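Local coordinates for toxin-like protein (Paenibacillus larvae subsp. larvae BRL-230010, PDB 5DZQ) that is an ADP-ribosyltransferase of the C3-like toxin group that probably transfers ADP-ribose from NAD to a protein of the host cell, at residues T56-N61 with K73-L78. Sequence-based numbering, arbitrary orientation.
Sequences TYLRAN and KKILKL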
loop_
_atom_site.group_PDB
_atom_site.type_symbol
_atom_site.label_atom_id
_atom_site.label_comp_id
_atom_site.label_asym_id
_atom_site.label_seq_id
_atom_site.Cartn_x
_atom_site.Cartn_y
_atom_site.Cartn_z
ATOM N N THR B 56 -10.264 4.110 -0.359
ATOM C CA THR B 56 -11.050 3.667 0.779
ATOM C C THR B 56 -12.338 4.512 0.845
ATOM O O THR B 56 -13.405 4.000 1.178
ATOM C CB THR B 56 -10.246 3.743 2.108
ATOM O OG1 THR B 56 -9.757 5.070 2.302
ATOM C CG2 THR B 56 -9.070 2.801 2.058
ATOM N N TYR B 57 -12.254 5.792 0.492
ATOM C CA TYR B 57 -13.458 6.634 0.421
ATOM C C TYR B 57 -14.458 6.095 -0.614
ATOM O O TYR B 57 -15.664 5.998 -0.359
ATOM C CB TYR B 57 -13.102 8.085 0.073
ATOM C CG TYR B 57 -14.312 8.980 -0.245
ATOM C CD1 TYR B 57 -15.162 9.422 0.759
ATOM C CD2 TYR B 57 -14.590 9.380 -1.552
ATOM C CE1 TYR B 57 -16.263 10.246 0.474
ATOM C CE2 TYR B 57 -15.684 10.195 -1.849
ATOM C CZ TYR B 57 -16.518 10.625 -0.835
ATOM O OH TYR B 57 -17.611 11.434 -1.127
ATOM N N LEU B 58 -13.951 5.752 -1.788
ATOM C CA LEU B 58 -14.813 5.278 -2.870
ATOM C C LEU B 58 -15.454 3.932 -2.515
ATOM O O LEU B 58 -16.650 3.711 -2.751
ATOM C CB LEU B 58 -14.003 5.173 -4.167
ATOM C CG LEU B 58 -13.640 6.525 -4.788
ATOM C CD1 LEU B 58 -12.662 6.344 -5.919
ATOM C CD2 LEU B 58 -14.906 7.228 -5.305
ATOM N N ARG B 59 -14.663 3.039 -1.930
ATOM C CA ARG B 59 -15.158 1.717 -1.552
ATOM C C ARG B 59 -16.165 1.801 -0.413
ATOM O O ARG B 59 -17.135 1.054 -0.387
ATOM C CB ARG B 59 -14.000 0.791 -1.156
ATOM C CG ARG B 59 -13.155 0.333 -2.336
ATOM C CD ARG B 59 -12.065 -0.611 -1.898
ATOM N NE ARG B 59 -10.999 -0.664 -2.885
ATOM C CZ ARG B 59 -9.751 -0.275 -2.651
ATOM N NH1 ARG B 59 -9.415 0.176 -1.449
ATOM N NH2 ARG B 59 -8.836 -0.351 -3.613
ATOM N N ALA B 60 -15.957 2.731 0.517
ATOM C CA ALA B 60 -16.836 2.831 1.668
ATOM C C ALA B 60 -18.259 3.147 1.215
ATOM O O ALA B 60 -19.226 2.690 1.814
ATOM C CB ALA B 60 -16.337 3.887 2.632
ATOM N N ASN B 61 -18.374 3.912 0.135
ATOM C CA ASN B 61 -19.675 4.380 -0.325
ATOM C C ASN B 61 -20.121 3.716 -1.627
ATOM O O ASN B 61 -21.032 4.209 -2.312
ATOM C CB ASN B 61 -19.633 5.895 -0.483
ATOM C CG ASN B 61 -19.254 6.594 0.806
ATOM O OD1 ASN B 61 -19.973 6.491 1.803
ATOM N ND2 ASN B 61 -18.124 7.308 0.798
ATOM N N LYS B 73 -14.789 16.795 -5.350
ATOM C CA LYS B 73 -14.303 17.742 -6.356
ATOM C C LYS B 73 -13.086 17.194 -7.107
ATOM O O LYS B 73 -13.017 17.274 -8.340
ATOM C CB LYS B 73 -13.947 19.084 -5.710
ATOM C CG LYS B 73 -15.130 19.981 -5.391
ATOM C CD LYS B 73 -14.646 21.391 -5.050
ATOM C CE LYS B 73 -15.801 22.336 -4.738
ATOM N NZ LYS B 73 -16.471 21.993 -3.452
ATOM N N LYS B 74 -12.132 16.635 -6.366
ATOM C CA LYS B 74 -10.940 16.042 -6.977
ATOM C C LYS B 74 -11.288 14.817 -7.805
ATOM O O LYS B 74 -10.708 14.571 -8.868
ATOM C CB LYS B 74 -9.914 15.627 -5.908
ATOM C CG LYS B 74 -9.410 16.735 -5.012
ATOM C CD LYS B 74 -8.357 16.160 -4.074
ATOM C CE LYS B 74 -8.053 17.099 -2.924
ATOM N NZ LYS B 74 -7.092 16.478 -1.967
ATOM N N ILE B 75 -12.202 14.012 -7.284
ATOM C CA ILE B 75 -12.522 12.753 -7.934
ATOM C C ILE B 75 -13.134 13.057 -9.295
ATOM O O ILE B 75 -12.821 12.392 -10.285
ATOM C CB ILE B 75 -13.467 11.886 -7.065
ATOM C CG1 ILE B 75 -12.664 11.218 -5.930
ATOM C CG2 ILE B 75 -14.159 10.830 -7.908
ATOM C CD1 ILE B 75 -13.512 10.565 -4.877
ATOM N N LEU B 76 -13.980 14.083 -9.357
ATOM C CA LEU B 76 -14.578 14.440 -10.640
ATOM C C LEU B 76 -13.530 14.880 -11.651
ATOM O O LEU B 76 -13.628 14.551 -12.832
ATOM C CB LEU B 76 -15.617 15.529 -10.457
ATOM C CG LEU B 76 -16.854 14.993 -9.741
ATOM C CD1 LEU B 76 -17.835 16.112 -9.473
ATOM C CD2 LEU B 76 -17.499 13.888 -10.565
ATOM N N LYS B 77 -12.526 15.620 -11.185
ATOM C CA LYS B 77 -11.451 16.054 -12.072
ATOM C C LYS B 77 -10.578 14.881 -12.509
ATOM O O LYS B 77 -10.167 14.799 -13.666
ATOM C CB LYS B 77 -10.587 17.126 -11.395
ATOM C CG LYS B 77 -11.334 18.407 -11.030
ATOM C CD LYS B 77 -10.363 19.557 -10.779
ATOM C CE LYS B 77 -11.092 20.880 -10.617
ATOM N NZ LYS B 77 -11.702 21.005 -9.269
ATOM N N LEU B 78 -10.296 13.965 -11.589
ATOM C CA LEU B 78 -9.489 12.798 -11.927
ATOM C C LEU B 78 -10.226 11.916 -12.932
ATOM O O LEU B 78 -9.629 11.421 -13.887
ATOM C CB LEU B 78 -9.140 12.015 -10.657
ATOM C CG LEU B 78 -8.100 10.900 -10.720
ATOM C CD1 LEU B 78 -6.849 11.335 -11.481
ATOM C CD2 LEU B 78 -7.758 10.477 -9.293
#
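In the N-terminal helical part of this C3-like ADP-ribosyltransferase, helices 51-60 and 69-83 meet where Ile-75 rests its end against Tyr-57 and Leu-58. All of the touching from the side of Ile-75 is done by one methyl group, CD1. The Leu-58 and Ile-75 side chains meet tip to tip, with Ile-75 CD1 3.6 Å from Leu-58 CD2. At the edge of the Tyr-57 ring, near its plane, Ile-75 CD1 lies 3.7 Å from both Tyr-57 CD2 and Tyr-57 CE2. The ring therefore offers its rim rather than its pi face. In Ile-75, CG1 stands anti to the carbonyl carbon (chi1 -77°) and CD1 anti to CA (chi2 169°), an extended chain that carries the methyl to its partners although the nearest CA atoms, those of Leu-58 and Ile-75, lie 9.3 Å apart. The three side chains are buried, and no hydrogen bond joins the two segments. Beyond the apolar patch, the hydroxyl of Tyr-57 hydrogen-bonds to Asp-72 OD1 and to the backbone N of Lys-68. Tyr-138 and Arg-185 also touch Ile-75. The contact joins two successive helices ahead of the first strand of the mixed sheet, as in the alpha/beta fold of C3-like ADP-ribosyltransferases.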